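Local coordinates for CRP-like protein Clp (Xanthomonas campestris pv. campestris, PDB 3IWZ) that regulates transcription of virulence genes as a DNA-binding homodimer of the CRP family, apparently losing its hold on DNA when it binds cyclic di-GMP, at residues D[29-32]-D[33-36]; D[115-118]-D[119-122]; D[218-221]-D[222-225]. All coordinates share one frame; numbering follows the deposited sequence.

Contact 1. Residues D[29-32]-D[33-36]; sequences RFLA and HSHR
Leu-31 O meets Ser-34 where helix 24-32 turns into strand 35-39, the first strand of the antiparallel beta framework in a CRP-type cyclic nucleotide-binding domain. Two donors from the one serine grip this carbonyl oxygen. Ser-34 N gives it a bond of 2.8 Å with an N-H...O angle of 160°, approaching from well above the carbonyl plane, whereas the hydroxyl Ser-34 OG lies in that plane and takes a lone pair of Leu-31 O, also at 2.8 Å. The hydroxyl can reach back because it sits between the backbone N and the carbonyl carbon of its own residue (chi1 70°). There it also touches the leucine side chain, with Leu-31 CB and Ser-34 OG 3.8 Å apart.

His-33 adds a further bond back to the helix. Its CG stands anti to the carbonyl carbon (chi1 -55°), which swings the imidazole back alongside the helix and brings ND1 to Arg-29 O at 3.1 Å; the bond is bent, and the oxygen is tilted somewhat from the ring plane. As a donor here, ND1 carries a proton. Leu-121 of helix 115-122 packs against the same ring.

Further out, Phe-30 and Leu-31 both pack on Tyr-57 of strand 54-58, seating the helix on the sheet, and the guanidinium groups of Arg-29 and Arg-36 form salt bridges with Asp-129 and Glu-109. The Arg-36 side chain, bent along its length, crosses that of Leu-31 at about a right angle, and its NH2 stops 4.1 Å from Leu-31 CD1.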
loop_
_atom_site.group_PDB
_atom_site.type_symbol
_atom_site.label_atom_id
_atom_site.label_comp_id
_atom_site.label_asym_id
_atom_site.label_seq_id
_atom_site.Cartn_x
_atom_site.Cartn_y
_atom_site.Cartn_z
ATOM N N ARG D 29 23.406 -7.434 -15.187
ATOM C CA ARG D 29 23.105 -8.800 -15.593
ATOM C C ARG D 29 21.603 -8.945 -15.740
ATOM O O ARG D 29 21.121 -9.637 -16.629
ATOM C CB ARG D 29 23.619 -9.802 -14.567
ATOM C CG ARG D 29 25.123 -9.920 -14.534
ATOM C CD ARG D 29 25.544 -11.154 -13.761
ATOM N NE ARG D 29 25.292 -11.015 -12.334
ATOM C CZ ARG D 29 25.931 -10.153 -11.553
ATOM N NH1 ARG D 29 25.650 -10.083 -10.261
ATOM N NH2 ARG D 29 26.856 -9.360 -12.071
ATOM N N PHE D 30 20.862 -8.283 -14.861
ATOM C CA PHE D 30 19.414 -8.344 -14.919
ATOM C C PHE D 30 18.917 -7.731 -16.223
ATOM O O PHE D 30 17.977 -8.237 -16.833
ATOM C CB PHE D 30 18.795 -7.599 -13.737
ATOM C CG PHE D 30 17.332 -7.346 -13.899
ATOM C CD1 PHE D 30 16.421 -8.388 -13.821
ATOM C CD2 PHE D 30 16.866 -6.069 -14.182
ATOM C CE1 PHE D 30 15.059 -8.171 -14.027
ATOM C CE2 PHE D 30 15.501 -5.836 -14.392
ATOM C CZ PHE D 30 14.595 -6.891 -14.314
ATOM N N LEU D 31 19.551 -6.640 -16.647
ATOM C CA LEU D 31 19.165 -5.957 -17.875
ATOM C C LEU D 31 19.621 -6.705 -19.127
ATOM O O LEU D 31 19.017 -6.577 -20.192
ATOM C CB LEU D 31 19.734 -4.536 -17.891
ATOM C CG LEU D 31 19.300 -3.584 -16.771
ATOM C CD1 LEU D 31 19.902 -2.209 -17.024
ATOM C CD2 LEU D 31 17.778 -3.503 -16.716
ATOM N N ALA D 32 20.682 -7.494 -18.994
ATOM C CA ALA D 32 21.205 -8.254 -20.122
ATOM C C ALA D 32 20.125 -9.123 -20.768
ATOM O O ALA D 32 20.231 -9.471 -21.942
ATOM C CB ALA D 32 22.387 -9.129 -19.674
ATOM N N HIS D 33 19.091 -9.469 -20.004
ATOM C CA HIS D 33 18.004 -10.304 -20.518
ATOM C C HIS D 33 16.729 -9.498 -20.766
ATOM O O HIS D 33 15.691 -10.062 -21.117
ATOM C CB HIS D 33 17.670 -11.442 -19.536
ATOM C CG HIS D 33 18.837 -12.308 -19.170
ATOM N ND1 HIS D 33 19.720 -11.983 -18.162
ATOM C CD2 HIS D 33 19.253 -13.499 -19.662
ATOM C CE1 HIS D 33 20.625 -12.937 -18.044
ATOM N NE2 HIS D 33 20.364 -13.869 -18.943
ATOM N N SER D 34 16.799 -8.184 -20.588
ATOM C CA SER D 34 15.626 -7.341 -20.782
ATOM C C SER D 34 15.584 -6.612 -22.121
ATOM O O SER D 34 16.601 -6.448 -22.797
ATOM C CB SER D 34 15.541 -6.303 -19.668
ATOM O OG SER D 34 16.574 -5.350 -19.812
ATOM N N HIS D 35 14.384 -6.164 -22.476
ATOM C CA HIS D 35 14.136 -5.434 -23.711
ATOM C C HIS D 35 13.878 -3.963 -23.371
ATOM O O HIS D 35 12.805 -3.604 -22.877
ATOM C CB HIS D 35 12.922 -6.044 -24.430
ATOM C CG HIS D 35 12.614 -5.421 -25.761
ATOM N ND1 HIS D 35 13.594 -5.026 -26.647
ATOM C CD2 HIS D 35 11.431 -5.175 -26.374
ATOM C CE1 HIS D 35 13.029 -4.563 -27.750
ATOM N NE2 HIS D 35 11.719 -4.643 -27.611
ATOM N N ARG D 36 14.874 -3.121 -23.618
ATOM C CA ARG D 36 14.758 -1.693 -23.350
ATOM C C ARG D 36 13.951 -1.004 -24.446
ATOM O O ARG D 36 14.218 -1.181 -25.634
ATOM C CB ARG D 36 16.151 -1.052 -23.272
ATOM C CG ARG D 36 16.983 -1.434 -22.048
ATOM C CD ARG D 36 18.345 -1.972 -22.470
ATOM N NE ARG D 36 19.422 -1.608 -21.549
ATOM C CZ ARG D 36 19.811 -0.359 -21.302
ATOM N NH1 ARG D 36 19.206 0.657 -21.907
ATOM N NH2 ARG D 36 20.814 -0.122 -20.460
#

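Contact 2. Residues D[115-118]-D[119-122]; sequences YERL and QQLF
One face of the Phe-122 ring carries Leu-118, whose CG stands 4.0 Å from the ring centroid and 18° off the normal, a CH-pi contact displaced toward the rim near CZ. The ring leans back toward the preceding turn and meets the leucine branch there; with chi1 at -175° this branch lies beside its own carbonyl carbon, and Leu-118 CD1 comes to 3.9 Å from Phe-122 CE2. The Arg-117 guanidinium is the other flat group. Leu-121 CG lies over one of its faces, 3.7 Å from Arg-117 NH2, and the Gln-120 side chain crosses that of Arg-117 at about a right angle. Bends at chi2 and chi3 lay the guanidinium forward along the helix, over Leu-121.

Leu-118 with Phe-122 and Arg-117 with Leu-121 are both spaced i to i+4 on helix 115-122, the short helix directly after strand 108-114 of the cyclic nucleotide-binding domain. Gln-119 N bonds to Tyr-115 O at 3.1 Å, nearly in line with the carbonyl, and Phe-122 N bonds to Leu-118 O at 2.6 Å. Tyr-115 O also accepts from Leu-118 N.

Leu-118 packs on Leu-55 of strand 54-58, and Phe-122 on Ile-133 and Leu-134 of the long helix 130-157, while Tyr-115 OH bonds to Gly-87 O. Gln-119 packs on Tyr-135 of the second subunit. The chemistry thus divides: on the buried side an aliphatic branch over an aromatic face needs no polar partner, whereas the exposed Arg-117 shields part of Leu-121 with its flat face and keeps its charge at the surface.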
loop_
_atom_site.group_PDB
_atom_site.type_symbol
_atom_site.label_atom_id
_atom_site.label_comp_id
_atom_site.label_asym_id
_atom_site.label_seq_id
_atom_site.Cartn_x
_atom_site.Cartn_y
_atom_site.Cartn_z
ATOM N N TYR D 115 7.440 -12.228 -16.560
ATOM C CA TYR D 115 7.583 -12.885 -15.267
ATOM C C TYR D 115 8.140 -14.299 -15.463
ATOM O O TYR D 115 9.129 -14.689 -14.838
ATOM C CB TYR D 115 6.231 -12.995 -14.545
ATOM C CG TYR D 115 5.507 -11.689 -14.286
ATOM C CD1 TYR D 115 6.196 -10.550 -13.862
ATOM C CD2 TYR D 115 4.119 -11.615 -14.401
ATOM C CE1 TYR D 115 5.521 -9.374 -13.556
ATOM C CE2 TYR D 115 3.438 -10.452 -14.099
ATOM C CZ TYR D 115 4.142 -9.336 -13.675
ATOM O OH TYR D 115 3.459 -8.205 -13.349
ATOM N N GLU D 116 7.493 -15.051 -16.347
ATOM C CA GLU D 116 7.874 -16.425 -16.629
ATOM C C GLU D 116 9.355 -16.583 -16.898
ATOM O O GLU D 116 9.986 -17.496 -16.373
ATOM C CB GLU D 116 7.071 -16.957 -17.813
ATOM C CG GLU D 116 6.505 -18.344 -17.579
ATOM C CD GLU D 116 5.134 -18.516 -18.206
ATOM O OE1 GLU D 116 5.045 -18.554 -19.453
ATOM O OE2 GLU D 116 4.144 -18.610 -17.443
ATOM N N ARG D 117 9.908 -15.695 -17.718
ATOM C CA ARG D 117 11.325 -15.753 -18.048
ATOM C C ARG D 117 12.197 -15.219 -16.935
ATOM O O ARG D 117 13.410 -15.398 -16.963
ATOM C CB ARG D 117 11.626 -14.983 -19.341
ATOM C CG ARG D 117 11.696 -15.876 -20.573
ATOM C CD ARG D 117 12.726 -16.999 -20.377
ATOM N NE ARG D 117 14.113 -16.542 -20.485
ATOM C CZ ARG D 117 15.170 -17.261 -20.110
ATOM N NH1 ARG D 117 15.007 -18.473 -19.590
ATOM N NH2 ARG D 117 16.396 -16.777 -20.272
ATOM N N LEU D 118 11.593 -14.559 -15.954
ATOM C CA LEU D 118 12.372 -14.024 -14.846
ATOM C C LEU D 118 12.686 -15.142 -13.862
ATOM O O LEU D 118 13.852 -15.393 -13.556
ATOM C CB LEU D 118 11.612 -12.902 -14.128
ATOM C CG LEU D 118 12.405 -12.190 -13.024
ATOM C CD1 LEU D 118 13.644 -11.559 -13.619
ATOM C CD2 LEU D 118 11.552 -11.132 -12.362
ATOM N N GLN D 119 11.646 -15.819 -13.380
ATOM C CA GLN D 119 11.823 -16.909 -12.429
ATOM C C GLN D 119 12.581 -18.073 -13.073
ATOM O O GLN D 119 13.255 -18.839 -12.385
ATOM C CB GLN D 119 10.462 -17.360 -11.877
ATOM C CG GLN D 119 9.708 -16.223 -11.175
ATOM C CD GLN D 119 8.513 -16.689 -10.363
ATOM O OE1 GLN D 119 7.646 -17.415 -10.856
ATOM N NE2 GLN D 119 8.455 -16.261 -9.107
ATOM N N GLN D 120 12.476 -18.204 -14.391
ATOM C CA GLN D 120 13.216 -19.253 -15.081
ATOM C C GLN D 120 14.681 -18.840 -14.980
ATOM O O GLN D 120 15.571 -19.679 -14.853
ATOM C CB GLN D 120 12.804 -19.360 -16.552
ATOM C CG GLN D 120 11.401 -19.915 -16.776
ATOM C CD GLN D 120 11.040 -20.012 -18.253
ATOM O OE1 GLN D 120 9.874 -20.217 -18.612
ATOM N NE2 GLN D 120 12.040 -19.873 -19.118
ATOM N N LEU D 121 14.920 -17.532 -15.035
ATOM C CA LEU D 121 16.270 -17.003 -14.912
ATOM C C LEU D 121 16.675 -17.059 -13.442
ATOM O O LEU D 121 17.857 -17.195 -13.125
ATOM C CB LEU D 121 16.335 -15.555 -15.410
ATOM C CG LEU D 121 16.357 -15.298 -16.921
ATOM C CD1 LEU D 121 16.422 -13.799 -17.190
ATOM C CD2 LEU D 121 17.565 -15.997 -17.537
ATOM N N PHE D 122 15.689 -16.946 -12.551
ATOM C CA PHE D 122 15.938 -16.996 -11.110
ATOM C C PHE D 122 16.383 -18.396 -10.710
ATOM O O PHE D 122 16.932 -18.596 -9.624
ATOM C CB PHE D 122 14.677 -16.629 -10.316
ATOM C CG PHE D 122 14.504 -15.150 -10.077
ATOM C CD1 PHE D 122 13.386 -14.678 -9.396
ATOM C CD2 PHE D 122 15.452 -14.230 -10.524
ATOM C CE1 PHE D 122 13.211 -13.316 -9.161
ATOM C CE2 PHE D 122 15.284 -12.863 -10.294
ATOM C CZ PHE D 122 14.158 -12.407 -9.612
#

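Contact 3. Residues D[218-221]-D[222-225]; sequences HARG and KTVV
Strands 218-220 and 223-225 run antiparallel, their axes 4.9 Å apart at closest approach, with His-218 facing Val-225 and Arg-220 facing Thr-223 as hydrogen-bonded pairs on each side of the non-hydrogen-bonded pair Ala-219 and Val-224. This is the end of the C-terminal beta hairpin, the wing of the winged helix-turn-helix domain of the CRP family. His-218 and Val-225 exchange two bonds, of which Val-225 N to His-218 O is the straighter, with an N-H...O angle of 171°. Nearer the turn, Arg-220 N to Thr-223 O is weak, but Thr-223 N returns a firm bond to Arg-220 O at 2.7 Å.

Gly-221 and Lys-222 form the two-residue link, and Gly-221 takes a positive phi (43°), a conformation that favours glycine. Ala-219, two residues before Gly-221, is the centre of an inverse gamma turn.

His-218, Arg-220, Thr-223 and Val-225 share one face of the hairpin. The beta carbons of His-218 and Val-225 are 4.3 Å apart, and buried Val-225 packs on Gln-185 of the adjoining strand 183-186. Arg-220 leaves as an extended rod from CG to NE, its CG anti to the backbone N (chi1 -164°); its CB rests 3.6 Å from Thr-223 O, and the guanidinium lies obliquely near Thr-223 OG1. On the opposite face is Val-224, whose backbone is bonded to that of Leu-186, joining the hairpin to the rest of the sheet. Thr-223 also adds its hydroxyl to the turn: OG1 donates to Arg-220 O at 3.3 Å, lying in the carbonyl plane.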
loop_
_atom_site.group_PDB
_atom_site.type_symbol
_atom_site.label_atom_id
_atom_site.label_comp_id
_atom_site.label_asym_id
_atom_site.label_seq_id
_atom_site.Cartn_x
_atom_site.Cartn_y
_atom_site.Cartn_z
ATOM N N HIS D 218 1.287 31.658 -5.628
ATOM C CA HIS D 218 0.764 32.337 -6.810
ATOM C C HIS D 218 0.361 31.318 -7.879
ATOM O O HIS D 218 1.220 30.663 -8.470
ATOM C CB HIS D 218 1.830 33.292 -7.372
ATOM C CG HIS D 218 1.370 34.094 -8.553
ATOM N ND1 HIS D 218 0.356 35.026 -8.473
ATOM C CD2 HIS D 218 1.785 34.101 -9.843
ATOM C CE1 HIS D 218 0.165 35.572 -9.662
ATOM N NE2 HIS D 218 1.020 35.029 -10.511
ATOM N N ALA D 219 -0.943 31.194 -8.127
ATOM C CA ALA D 219 -1.454 30.253 -9.127
ATOM C C ALA D 219 -1.157 30.740 -10.547
ATOM O O ALA D 219 -2.001 31.365 -11.192
ATOM C CB ALA D 219 -2.961 30.056 -8.939
ATOM N N ARG D 220 0.045 30.432 -11.029
ATOM C CA ARG D 220 0.493 30.850 -12.356
ATOM C C ARG D 220 0.167 29.861 -13.481
ATOM O O ARG D 220 0.983 29.006 -13.829
ATOM C CB ARG D 220 2.005 31.117 -12.319
ATOM C CG ARG D 220 2.558 31.907 -13.501
ATOM C CD ARG D 220 4.045 32.194 -13.309
ATOM N NE ARG D 220 4.585 33.053 -14.360
ATOM C CZ ARG D 220 4.620 32.730 -15.651
ATOM N NH1 ARG D 220 4.152 31.559 -16.061
ATOM N NH2 ARG D 220 5.111 33.587 -16.536
ATOM N N GLY D 221 -1.034 29.996 -14.041
ATOM C CA GLY D 221 -1.477 29.151 -15.142
ATOM C C GLY D 221 -1.210 27.656 -15.090
ATOM O O GLY D 221 -2.134 26.864 -14.884
ATOM N N LYS D 222 0.043 27.261 -15.302
ATOM C CA LYS D 222 0.401 25.847 -15.291
ATOM C C LYS D 222 1.308 25.525 -14.112
ATOM O O LYS D 222 1.412 24.368 -13.691
ATOM C CB LYS D 222 1.112 25.475 -16.595
ATOM C CG LYS D 222 1.141 23.985 -16.884
ATOM C CD LYS D 222 -0.279 23.458 -17.038
ATOM C CE LYS D 222 -0.309 22.073 -17.658
ATOM N NZ LYS D 222 -1.700 21.674 -18.032
ATOM N N THR D 223 1.960 26.554 -13.580
ATOM C CA THR D 223 2.873 26.387 -12.460
ATOM C C THR D 223 2.366 27.021 -11.162
ATOM O O THR D 223 1.399 27.783 -11.164
ATOM C CB THR D 223 4.264 26.971 -12.809
ATOM O OG1 THR D 223 4.119 27.994 -13.804
ATOM C CG2 THR D 223 5.181 25.881 -13.337
ATOM N N VAL D 224 3.029 26.695 -10.053
ATOM C CA VAL D 224 2.658 27.217 -8.739
ATOM C C VAL D 224 3.882 27.696 -7.975
ATOM O O VAL D 224 4.832 26.937 -7.772
ATOM C CB VAL D 224 1.969 26.140 -7.884
ATOM C CG1 VAL D 224 1.707 26.676 -6.480
ATOM C CG2 VAL D 224 0.680 25.704 -8.543
ATOM N N VAL D 225 3.858 28.951 -7.538
ATOM C CA VAL D 225 4.984 29.487 -6.790
ATOM C C VAL D 225 4.608 29.545 -5.316
ATOM O O VAL D 225 3.994 30.503 -4.860
ATOM C CB VAL D 225 5.368 30.903 -7.279
ATOM C CG1 VAL D 225 6.711 31.300 -6.689
ATOM C CG2 VAL D 225 5.422 30.941 -8.801
#

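Overall arrangement
Contacts 1 and 2 belong to the cyclic nucleotide-binding domain and contact 3 to the DNA-binding domain, in that order along the chain. The first two, with centres about 12 Å apart, touch directly: His-33 CG is 3.5 Å from Leu-121 CD1, and Phe-30 packs on Leu-118. Helices 24-32 and 115-122 thus pack together beside the sheet containing strands 35-39 and 108-114. Contact 3 lies across the chain's centre, about 41 Å from contact 1 and 47 Å from contact 2 between centres. Yet Lys-222 lies about 6 Å from Arg-42 between side chains, so the hairpin turn approaches the other domain, and a change between domains could reach it. c-di-GMP appears to favour an open, inactive form.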